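Local coordinates for major capsid protein (Paramecium bursaria Chlorella virus 1, PDB 5TIP), which self-assembles as trimers into the large icosahedral capsid of the virus, which has pseudo T=169 symmetry, at residues 47-52 / 199-204; 73-78 / 144-149; 85-90 / 131-136; 89-94 / 180-185. One frame throughout, in Å; residues are numbered along the deposited sequence.

Contact 1 of 4, residues 47-52 / 199-204; sequences GSVGFG and PTMSVW
V49 and M201 carry the apolar half of this contact, F51 and P199 the aromatic half. In the first pair the methyls of V49 meet the end of the methionine chain: CG1 of V49 lies 3.7 Å from CE of M201, and CG2 of V49 is 3.9 Å from the same CE. The methionine gets there by a bend at its sulfur, chi3 -31° placing CE beside the valine, and L178 closes in on both residues.

In the second pair the pyrrolidine carbon CD of P199 sits over one face of the F51 ring. It is 3.8 Å from the ring centroid and 21° off the normal, a CH-pi contact offset toward the rim, with CE2 of F51 the nearest ring atom to CD of P199 at 3.5 Å.

Polar contact is indirect. One water donates to two carbonyl oxygens, V49 O and P199 O, each 3.1 Å from it, and no hydrogen bond joins the segments directly. Beyond them, F51 N is bonded to the side chain of Q198, while T200 pairs with V74 in the sheet.

With no backbone hydrogen bond across, and CA atoms 6.0 Å apart at the nearest pair, G50 and P199, the 47-52 loop does not add a strand to the sheet here. Between these two segments of the jelly-roll domain the contact rests on side-chain fit and a shared water, not on a backbone ladder.

Contact 2 of 4, residues 73-78 / 144-149; sequences FVLTKG and KRFYVP
V74 and R145 meet methyl against guanidinium: CG2 of V74 stands over the centre of the flat group, 3.5 Å from CZ of R145. The valine's first torsion, 178°, puts CG1 anti to the backbone N and leaves CG2 beside that N, while chi3 of -57° bends the arginine chain about CG-CD and places NE. Two salt bridges hold the guanidinium, one from NH1 to E72 and one from NE to E400 of the second subunit, so the methyl packs on a group whose rotation is restrained by these bridges.

L75 and F146 cross at about a right angle on the other face of the sheet. CB of L75 approaches the edge of the phenylalanine ring, near its plane, 3.5 Å from CE2 of F146; that ring also makes an edge-to-face contact with W134. Close by, V148 brings CG2 to the rim of F73, 4.0 Å from CD2, again near the ring plane.

These pairs straddle an antiparallel ladder between strands 65-76 and 143-149, neighbours in one of the sheets of the N-terminal jelly-roll domain. F73 with F146 and L75 with K144 are hydrogen-bonded pairs, V74 with R145 a non-hydrogen-bonded pair, and the short strand axes make an angle of 137°. L75 N reaches K144 O at 3.2 Å and K144 N returns to L75 O at 3.1 Å. In the F73-F146 pair, F73 N donates to F146 O at 2.9 Å; the return bond looks unusually short, and its exact length is doubtful. The ammonium of K144 is bonded to the carbonyls of D133 and R130.

Contact 3 of 4, residues 85-90 / 131-136; sequences YYPAEE and MTDWVN
The backbones of Y86 and D133 approach to 4.8 Å between CA atoms, as do those of A88 and T132, without forming a regular pairing. Y86, with left-handed backbone angles, takes the N-cap position of helix 87-91, and one amide of the first turn is satisfied from across the contact: A88 N donates to T132 O at 3.3 Å.

The carboxylate of D133 grips the chain just before the helix. Y86 N reaches OD2 of D133 at 2.9 Å, nearly straight at 167°, coming from above the carboxylate plane. R129 forms a salt bridge to that same oxygen, and T84 binds OD1. P87 crosses D133 at about a right angle, its CD 3.3 Å from OD1, and its CG lies 3.9 Å from CZ3 of W134. T132 brings OG1, itself bonded to Y128 O, to the edge of the Y86 ring, in reach of CD1 at 3.3 Å.

This buried contact joins the start of helix 87-91 to residues 131-134, which follow on from helix 122-132. F146 and V148 of strand 143-149 lie against A88, while R113 of helix 109-119 makes a cation-pi contact with Y86.

Contact 4 of 4, residues 89-94 / 180-185; sequences EELLQD and SQVQGV
OE1 of E90 accepts from a water 2.5 Å away that in turn accepts the amide hydrogen of Q183, whose N is 2.6 Å from the water oxygen. CG of E90 is anti to the backbone N (chi1 -178°), and the chain stays extended beyond it, which carries the carboxylate to the 180-185 loop. Its other oxygen, OE2, lies 3.5 Å from Q181 O; both are acceptors, so they do not bond directly. A second water sits 2.5 Å from each of OE2 of E90 and O of Q181, but the sharing of its protons is doubtful because other acceptors compete for them.

V182 offers one methyl to each of two helix residues. CG1 lies 3.9 Å from OE1 of E90, the two side chains sliding past each other in opposite directions. CG2 meets CD1 of L91 at 4.1 Å, where the chains cross at about a right angle.

Here the chain passes from helix 87-91 into strand 92-99, part of the four-stranded sheet of the N-terminal jelly-roll domain. L92 is the centre of an inverse gamma turn, closed by a weak bond from Q93 N to L91 O. Q93 and D94 then both face T177 across the ladder, a classic beta bulge.

At the strand end a further water bridges the segments, donating to OE1 of Q93 and accepting from S180 N at 2.9 Å. The loop has its own fastening, with N186 bonding V182 N and S180 O through its side chain. L91 continues inward onto F73 and L75, whereas the amide of Q183 is bonded to G189 N and T83 O.

Overall arrangement
Contact 3 is the buried one of the four; the others are partly buried. Contact 2 is a backbone ladder, contact 3 has two direct hydrogen bonds, one of them to a buried carboxylate, and contacts 1 and 4 dispense with direct bonds and use bridging waters. Contacts 1 and 2 share a sheet, since strands 200-210 and 65-76 are neighbours and M201 packs on F73. Contacts 3 and 4 use the two ends of helix 87-91, and P87 touches V182 between them. Contacts 2 and 3, centres 7 Å apart, join through Y147 N to M131 O. Contacts 1, 2 and 3 reach the second subunit, whereas no other chain touches contact 4. F51 packing on L91 links contacts 1 and 4.

Contact 1 of 4, residues 47-52 / 199-204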
# COMPACT_ATOMS: atom_id res chain seq x y z
N GLY A 47 33.46 -17.30 -14.52
CA GLY A 47 34.19 -16.07 -14.76
C GLY A 47 34.72 -15.47 -13.47
O GLY A 47 34.44 -15.92 -12.36
N SER A 48 35.52 -14.42 -13.65
CA SER A 48 36.12 -13.71 -12.53
C SER A 48 35.22 -12.55 -12.13
O SER A 48 35.00 -11.62 -12.91
CB SER A 48 37.51 -13.20 -12.90
OG SER A 48 38.39 -14.27 -13.17
N VAL A 49 34.68 -12.61 -10.91
CA VAL A 49 33.82 -11.55 -10.41
C VAL A 49 34.68 -10.33 -10.06
O VAL A 49 35.67 -10.44 -9.34
CB VAL A 49 33.01 -12.03 -9.20
CG1 VAL A 49 32.26 -10.87 -8.58
CG2 VAL A 49 32.06 -13.13 -9.62
N GLY A 50 34.29 -9.18 -10.58
CA GLY A 50 35.02 -7.95 -10.32
C GLY A 50 34.40 -6.81 -11.09
O GLY A 50 33.58 -7.02 -11.99
N PHE A 51 34.80 -5.60 -10.72
CA PHE A 51 34.27 -4.41 -11.38
C PHE A 51 34.58 -4.44 -12.87
O PHE A 51 35.73 -4.62 -13.28
CB PHE A 51 34.85 -3.15 -10.74
CG PHE A 51 34.34 -2.88 -9.35
CD1 PHE A 51 33.03 -2.49 -9.15
CD2 PHE A 51 35.17 -3.02 -8.25
CE1 PHE A 51 32.55 -2.25 -7.87
CE2 PHE A 51 34.70 -2.77 -6.97
CZ PHE A 51 33.39 -2.39 -6.78
N GLY A 52 33.54 -4.25 -13.68
CA GLY A 52 33.69 -4.22 -15.12
C GLY A 52 33.85 -5.56 -15.79
O GLY A 52 34.20 -5.60 -16.98
N PRO A 199 33.92 -6.76 -5.38
CA PRO A 199 32.68 -7.35 -4.85
C PRO A 199 32.71 -8.86 -4.89
O PRO A 199 33.39 -9.48 -5.72
CB PRO A 199 31.60 -6.79 -5.78
CG PRO A 199 32.31 -6.56 -7.06
CD PRO A 199 33.71 -6.13 -6.69
N THR A 200 31.95 -9.47 -3.98
CA THR A 200 31.70 -10.90 -3.99
C THR A 200 30.26 -11.14 -4.41
O THR A 200 29.35 -10.42 -3.99
CB THR A 200 31.95 -11.51 -2.61
OG1 THR A 200 32.00 -10.47 -1.62
CG2 THR A 200 33.28 -12.26 -2.60
N MET A 201 30.05 -12.15 -5.25
CA MET A 201 28.75 -12.37 -5.87
C MET A 201 28.33 -13.82 -5.71
O MET A 201 29.16 -14.73 -5.70
CB MET A 201 28.77 -12.01 -7.37
CG MET A 201 27.41 -12.10 -8.04
SD MET A 201 27.48 -11.98 -9.83
CE MET A 201 28.89 -10.91 -10.03
N SER A 202 27.02 -14.02 -5.58
CA SER A 202 26.43 -15.35 -5.61
C SER A 202 25.03 -15.24 -6.21
O SER A 202 24.34 -14.23 -6.03
CB SER A 202 26.36 -15.97 -4.21
OG SER A 202 25.59 -15.17 -3.33
N VAL A 203 24.64 -16.28 -6.94
CA VAL A 203 23.35 -16.32 -7.62
C VAL A 203 22.53 -17.44 -6.99
O VAL A 203 23.01 -18.57 -6.85
CB VAL A 203 23.51 -16.54 -9.13
CG1 VAL A 203 22.15 -16.55 -9.81
CG2 VAL A 203 24.40 -15.47 -9.73
N TRP A 204 21.29 -17.12 -6.61
CA TRP A 204 20.40 -18.08 -5.98
C TRP A 204 19.11 -18.17 -6.78
O TRP A 204 18.52 -17.14 -7.14
CB TRP A 204 20.11 -17.68 -4.53
CG TRP A 204 21.32 -17.74 -3.66
CD1 TRP A 204 22.33 -16.82 -3.58
CD2 TRP A 204 21.66 -18.78 -2.74
NE1 TRP A 204 23.27 -17.22 -2.67
CE2 TRP A 204 22.89 -18.42 -2.14
CE3 TRP A 204 21.05 -19.98 -2.36
CZ2 TRP A 204 23.51 -19.22 -1.18
CZ3 TRP A 204 21.67 -20.77 -1.41
CH2 TRP A 204 22.89 -20.39 -0.83
O HOH W 1 35.44 -11.68 -6.46

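Contact 2 of 4, residues 73-78 / 144-149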
# COMPACT_ATOMS: atom_id res chain seq x y z
N PHE A 73 25.19 -9.59 -3.42
CA PHE A 73 26.46 -8.88 -3.45
C PHE A 73 26.89 -8.54 -2.03
O PHE A 73 26.06 -8.35 -1.13
CB PHE A 73 26.38 -7.58 -4.26
CG PHE A 73 26.28 -7.78 -5.74
CD1 PHE A 73 27.30 -8.41 -6.44
CD2 PHE A 73 25.18 -7.31 -6.45
CE1 PHE A 73 27.21 -8.58 -7.81
CE2 PHE A 73 25.09 -7.48 -7.81
CZ PHE A 73 26.11 -8.12 -8.50
N VAL A 74 28.20 -8.48 -1.83
CA VAL A 74 28.79 -8.00 -0.58
C VAL A 74 29.72 -6.84 -0.93
O VAL A 74 30.72 -7.03 -1.63
CB VAL A 74 29.55 -9.11 0.16
CG1 VAL A 74 30.18 -8.56 1.41
CG2 VAL A 74 28.62 -10.26 0.49
N LEU A 75 29.37 -5.65 -0.45
CA LEU A 75 30.10 -4.43 -0.79
C LEU A 75 30.55 -3.72 0.48
O LEU A 75 29.93 -3.84 1.54
CB LEU A 75 29.24 -3.48 -1.63
CG LEU A 75 28.64 -4.03 -2.92
CD1 LEU A 75 27.79 -2.98 -3.61
CD2 LEU A 75 29.75 -4.50 -3.84
N THR A 76 31.65 -2.98 0.36
CA THR A 76 32.16 -2.13 1.42
C THR A 76 32.16 -0.69 0.91
O THR A 76 32.77 -0.40 -0.13
CB THR A 76 33.57 -2.55 1.84
OG1 THR A 76 33.53 -3.88 2.38
CG2 THR A 76 34.13 -1.60 2.88
N LYS A 77 31.48 0.20 1.62
CA LYS A 77 31.34 1.57 1.16
C LYS A 77 32.58 2.38 1.51
O LYS A 77 33.21 2.16 2.55
CB LYS A 77 30.09 2.22 1.77
CG LYS A 77 30.15 2.47 3.27
CD LYS A 77 28.76 2.61 3.87
CE LYS A 77 27.93 3.66 3.14
NZ LYS A 77 28.48 5.03 3.29
N GLY A 78 32.93 3.31 0.63
CA GLY A 78 34.10 4.15 0.81
C GLY A 78 33.80 5.59 1.16
O GLY A 78 34.73 6.42 1.16
N LYS A 144 28.15 -4.65 3.92
CA LYS A 144 26.78 -5.11 3.93
C LYS A 144 26.47 -6.05 2.77
O LYS A 144 27.02 -5.90 1.69
CB LYS A 144 25.84 -3.90 3.89
CG LYS A 144 24.36 -4.24 3.77
CD LYS A 144 23.52 -2.97 3.78
CE LYS A 144 22.03 -3.30 3.72
NZ LYS A 144 21.17 -2.09 3.83
N ARG A 145 25.62 -7.02 3.02
CA ARG A 145 25.20 -7.95 1.97
C ARG A 145 23.95 -7.41 1.29
O ARG A 145 22.99 -7.01 1.96
CB ARG A 145 24.93 -9.34 2.55
CG ARG A 145 24.47 -10.35 1.50
CD ARG A 145 24.42 -11.75 2.08
NE ARG A 145 25.72 -12.15 2.62
CZ ARG A 145 26.64 -12.82 1.94
NH1 ARG A 145 26.41 -13.18 0.68
NH2 ARG A 145 27.79 -13.14 2.51
N PHE A 146 23.96 -7.41 -0.04
CA PHE A 146 22.87 -6.88 -0.83
C PHE A 146 22.19 -8.00 -1.60
O PHE A 146 22.81 -9.02 -1.92
CB PHE A 146 23.36 -5.80 -1.79
CG PHE A 146 23.98 -4.61 -1.12
CD1 PHE A 146 23.19 -3.59 -0.62
CD2 PHE A 146 25.35 -4.50 -1.00
CE1 PHE A 146 23.75 -2.49 -0.01
CE2 PHE A 146 25.92 -3.40 -0.39
CZ PHE A 146 25.12 -2.39 0.11
N TYR A 147 20.92 -7.79 -1.92
CA TYR A 147 20.10 -8.76 -2.63
C TYR A 147 19.40 -8.05 -3.77
O TYR A 147 18.51 -7.22 -3.54
CB TYR A 147 19.08 -9.42 -1.70
CG TYR A 147 19.67 -10.05 -0.45
CD1 TYR A 147 19.84 -9.30 0.70
CD2 TYR A 147 20.02 -11.39 -0.43
CE1 TYR A 147 20.37 -9.87 1.85
CE2 TYR A 147 20.54 -11.96 0.72
CZ TYR A 147 20.71 -11.20 1.85
OH TYR A 147 21.23 -11.77 2.98
N VAL A 148 19.79 -8.36 -5.00
CA VAL A 148 19.19 -7.75 -6.19
C VAL A 148 18.24 -8.78 -6.81
O VAL A 148 18.72 -9.78 -7.37
CB VAL A 148 20.26 -7.31 -7.20
CG1 VAL A 148 19.61 -6.57 -8.36
CG2 VAL A 148 21.29 -6.42 -6.51
N PRO A 149 16.92 -8.59 -6.72
CA PRO A 149 15.99 -9.55 -7.31
C PRO A 149 15.79 -9.27 -8.80
O PRO A 149 15.58 -8.12 -9.20
CB PRO A 149 14.70 -9.34 -6.52
CG PRO A 149 14.76 -7.89 -6.13
CD PRO A 149 16.22 -7.54 -5.95

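Contact 3 of 4, residues 85-90 / 131-136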
# COMPACT_ATOMS: atom_id res chain seq x y z
N TYR A 85 23.99 5.68 -3.92
CA TYR A 85 22.63 5.71 -4.45
C TYR A 85 22.39 4.39 -5.19
O TYR A 85 22.77 4.26 -6.36
CB TYR A 85 22.40 6.91 -5.36
CG TYR A 85 20.96 7.13 -5.75
CD1 TYR A 85 20.02 7.51 -4.80
CD2 TYR A 85 20.53 6.98 -7.06
CE1 TYR A 85 18.70 7.72 -5.14
CE2 TYR A 85 19.21 7.19 -7.41
CZ TYR A 85 18.30 7.56 -6.45
OH TYR A 85 16.98 7.77 -6.79
N TYR A 86 21.75 3.44 -4.51
CA TYR A 86 21.47 2.12 -5.06
C TYR A 86 22.71 1.47 -5.68
O TYR A 86 22.70 1.13 -6.87
CB TYR A 86 20.33 2.19 -6.07
CG TYR A 86 19.00 2.60 -5.47
CD1 TYR A 86 18.12 1.65 -4.97
CD2 TYR A 86 18.63 3.94 -5.41
CE1 TYR A 86 16.90 2.02 -4.42
CE2 TYR A 86 17.41 4.32 -4.86
CZ TYR A 86 16.56 3.36 -4.37
OH TYR A 86 15.35 3.73 -3.83
N PRO A 87 23.78 1.29 -4.91
CA PRO A 87 25.02 0.78 -5.52
C PRO A 87 24.91 -0.66 -5.99
O PRO A 87 25.47 -1.02 -7.03
CB PRO A 87 26.05 0.94 -4.39
CG PRO A 87 25.25 0.86 -3.15
CD PRO A 87 23.94 1.53 -3.47
N ALA A 88 24.18 -1.51 -5.25
CA ALA A 88 24.01 -2.89 -5.67
C ALA A 88 23.17 -2.99 -6.93
O ALA A 88 23.37 -3.90 -7.75
CB ALA A 88 23.38 -3.71 -4.55
N GLU A 89 22.21 -2.08 -7.10
CA GLU A 89 21.41 -2.06 -8.32
C GLU A 89 22.26 -1.62 -9.51
O GLU A 89 22.17 -2.21 -10.60
CB GLU A 89 20.20 -1.15 -8.14
CG GLU A 89 19.40 -0.89 -9.39
CD GLU A 89 18.38 0.21 -9.19
OE1 GLU A 89 17.38 -0.02 -8.49
OE2 GLU A 89 18.59 1.32 -9.73
N GLU A 90 23.08 -0.58 -9.33
CA GLU A 90 23.95 -0.13 -10.41
C GLU A 90 25.01 -1.16 -10.75
O GLU A 90 25.40 -1.29 -11.92
CB GLU A 90 24.61 1.20 -10.05
CG GLU A 90 25.49 1.76 -11.15
CD GLU A 90 26.23 3.01 -10.74
OE1 GLU A 90 26.16 3.38 -9.55
OE2 GLU A 90 26.88 3.63 -11.61
N MET A 131 17.61 -3.59 0.45
CA MET A 131 18.28 -4.71 -0.19
C MET A 131 19.37 -4.28 -1.16
O MET A 131 20.19 -5.11 -1.56
CB MET A 131 17.26 -5.58 -0.94
CG MET A 131 16.23 -6.25 -0.04
SD MET A 131 14.83 -6.87 -0.98
CE MET A 131 15.64 -7.99 -2.11
N THR A 132 19.40 -3.00 -1.56
CA THR A 132 20.33 -2.56 -2.60
C THR A 132 21.12 -1.32 -2.21
O THR A 132 21.83 -0.77 -3.06
CB THR A 132 19.58 -2.29 -3.91
OG1 THR A 132 18.55 -1.32 -3.68
CG2 THR A 132 18.95 -3.56 -4.45
N ASP A 133 21.04 -0.86 -0.96
CA ASP A 133 21.71 0.38 -0.59
C ASP A 133 21.88 0.43 0.92
O ASP A 133 21.25 -0.32 1.66
CB ASP A 133 20.92 1.60 -1.09
CG ASP A 133 21.75 2.86 -1.13
OD1 ASP A 133 22.91 2.83 -0.67
OD2 ASP A 133 21.25 3.89 -1.64
N TRP A 134 22.75 1.34 1.37
CA TRP A 134 22.87 1.68 2.78
C TRP A 134 21.84 2.76 3.10
O TRP A 134 21.81 3.81 2.45
CB TRP A 134 24.28 2.18 3.11
CG TRP A 134 25.32 1.10 3.17
CD1 TRP A 134 25.61 0.31 4.24
CD2 TRP A 134 26.22 0.72 2.13
NE1 TRP A 134 26.63 -0.56 3.92
CE2 TRP A 134 27.03 -0.32 2.63
CE3 TRP A 134 26.42 1.15 0.81
CZ2 TRP A 134 28.02 -0.94 1.87
CZ3 TRP A 134 27.41 0.54 0.06
CH2 TRP A 134 28.19 -0.50 0.59
N VAL A 135 21.01 2.51 4.11
CA VAL A 135 19.90 3.41 4.41
C VAL A 135 19.89 3.80 5.89
O VAL A 135 18.91 4.36 6.38
CB VAL A 135 18.55 2.77 4.03
CG1 VAL A 135 18.49 2.51 2.54
CG2 VAL A 135 18.34 1.48 4.80
N ASN A 136 20.98 3.51 6.60
CA ASN A 136 21.06 3.78 8.03
C ASN A 136 22.26 4.64 8.39
O ASN A 136 22.83 4.50 9.48
CB ASN A 136 21.06 2.47 8.82
CG ASN A 136 19.76 1.71 8.68
OD1 ASN A 136 19.68 0.73 7.93
ND2 ASN A 136 18.73 2.16 9.38

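Contact 4 of 4, residues 89-94 / 180-185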
# COMPACT_ATOMS: atom_id res chain seq x y z
N GLU A 89 22.21 -2.08 -7.10
CA GLU A 89 21.41 -2.06 -8.32
C GLU A 89 22.26 -1.62 -9.51
O GLU A 89 22.17 -2.21 -10.60
CB GLU A 89 20.20 -1.15 -8.14
CG GLU A 89 19.40 -0.89 -9.39
CD GLU A 89 18.38 0.21 -9.19
OE1 GLU A 89 17.38 -0.02 -8.49
OE2 GLU A 89 18.59 1.32 -9.73
N GLU A 90 23.08 -0.58 -9.33
CA GLU A 90 23.95 -0.13 -10.41
C GLU A 90 25.01 -1.16 -10.75
O GLU A 90 25.40 -1.29 -11.92
CB GLU A 90 24.61 1.20 -10.05
CG GLU A 90 25.49 1.76 -11.15
CD GLU A 90 26.23 3.01 -10.74
OE1 GLU A 90 26.16 3.38 -9.55
OE2 GLU A 90 26.88 3.63 -11.61
N LEU A 91 25.50 -1.90 -9.75
CA LEU A 91 26.55 -2.88 -9.99
C LEU A 91 26.11 -3.93 -11.01
O LEU A 91 26.91 -4.39 -11.82
CB LEU A 91 26.96 -3.55 -8.67
CG LEU A 91 28.12 -4.54 -8.74
CD1 LEU A 91 29.37 -3.84 -9.24
CD2 LEU A 91 28.36 -5.17 -7.38
N LEU A 92 24.83 -4.30 -10.98
CA LEU A 92 24.26 -5.22 -11.96
C LEU A 92 23.92 -4.41 -13.21
O LEU A 92 22.77 -4.01 -13.44
CB LEU A 92 23.04 -5.92 -11.39
CG LEU A 92 22.69 -7.28 -11.98
CD1 LEU A 92 23.85 -8.23 -11.77
CD2 LEU A 92 21.42 -7.84 -11.36
N GLN A 93 24.95 -4.16 -14.02
CA GLN A 93 24.80 -3.24 -15.15
C GLN A 93 23.79 -3.76 -16.16
O GLN A 93 22.93 -3.01 -16.64
CB GLN A 93 26.15 -3.00 -15.82
CG GLN A 93 26.07 -2.11 -17.05
CD GLN A 93 27.43 -1.72 -17.57
OE1 GLN A 93 28.15 -0.95 -16.94
NE2 GLN A 93 27.80 -2.25 -18.73
N ASP A 94 23.88 -5.05 -16.50
CA ASP A 94 22.87 -5.66 -17.35
C ASP A 94 22.84 -7.16 -17.09
O ASP A 94 23.85 -7.75 -16.69
CB ASP A 94 23.11 -5.37 -18.84
CG ASP A 94 24.49 -5.81 -19.32
OD1 ASP A 94 24.71 -7.03 -19.45
OD2 ASP A 94 25.33 -4.93 -19.57
N SER A 180 31.64 -0.80 -13.87
CA SER A 180 33.05 -0.54 -13.63
C SER A 180 33.24 0.37 -12.42
O SER A 180 34.07 0.10 -11.55
CB SER A 180 33.69 0.07 -14.87
OG SER A 180 33.53 -0.79 -15.99
N GLN A 181 32.48 1.46 -12.36
CA GLN A 181 32.63 2.47 -11.32
C GLN A 181 31.30 2.66 -10.62
O GLN A 181 30.29 2.95 -11.27
CB GLN A 181 33.12 3.79 -11.91
CG GLN A 181 34.33 3.64 -12.83
CD GLN A 181 34.85 4.97 -13.33
OE1 GLN A 181 34.24 6.01 -13.12
NE2 GLN A 181 36.00 4.94 -14.00
N VAL A 182 31.29 2.51 -9.30
CA VAL A 182 30.09 2.64 -8.48
C VAL A 182 30.34 3.70 -7.42
O VAL A 182 31.25 3.55 -6.59
CB VAL A 182 29.68 1.31 -7.84
CG1 VAL A 182 28.42 1.49 -7.02
CG2 VAL A 182 29.46 0.25 -8.92
N GLN A 183 29.54 4.77 -7.45
CA GLN A 183 29.73 5.91 -6.56
C GLN A 183 29.60 5.49 -5.10
O GLN A 183 28.69 4.75 -4.72
CB GLN A 183 28.72 7.01 -6.89
CG GLN A 183 28.59 8.07 -5.81
CD GLN A 183 29.88 8.82 -5.58
OE1 GLN A 183 30.64 9.09 -6.51
NE2 GLN A 183 30.14 9.18 -4.33
N GLY A 184 30.54 5.97 -4.29
CA GLY A 184 30.55 5.65 -2.88
C GLY A 184 31.04 4.27 -2.53
O GLY A 184 31.10 3.93 -1.34
N VAL A 185 31.42 3.46 -3.52
CA VAL A 185 31.91 2.10 -3.26
C VAL A 185 33.36 1.96 -3.71
O VAL A 185 34.24 1.67 -2.88
CB VAL A 185 31.00 1.06 -3.93
CG1 VAL A 185 31.64 -0.32 -3.90
CG2 VAL A 185 29.68 0.98 -3.19
O HOH W 2 27.91 5.16 -9.47
O HOH W 3 28.97 4.91 -12.00
O HOH W 4 30.58 0.59 -16.17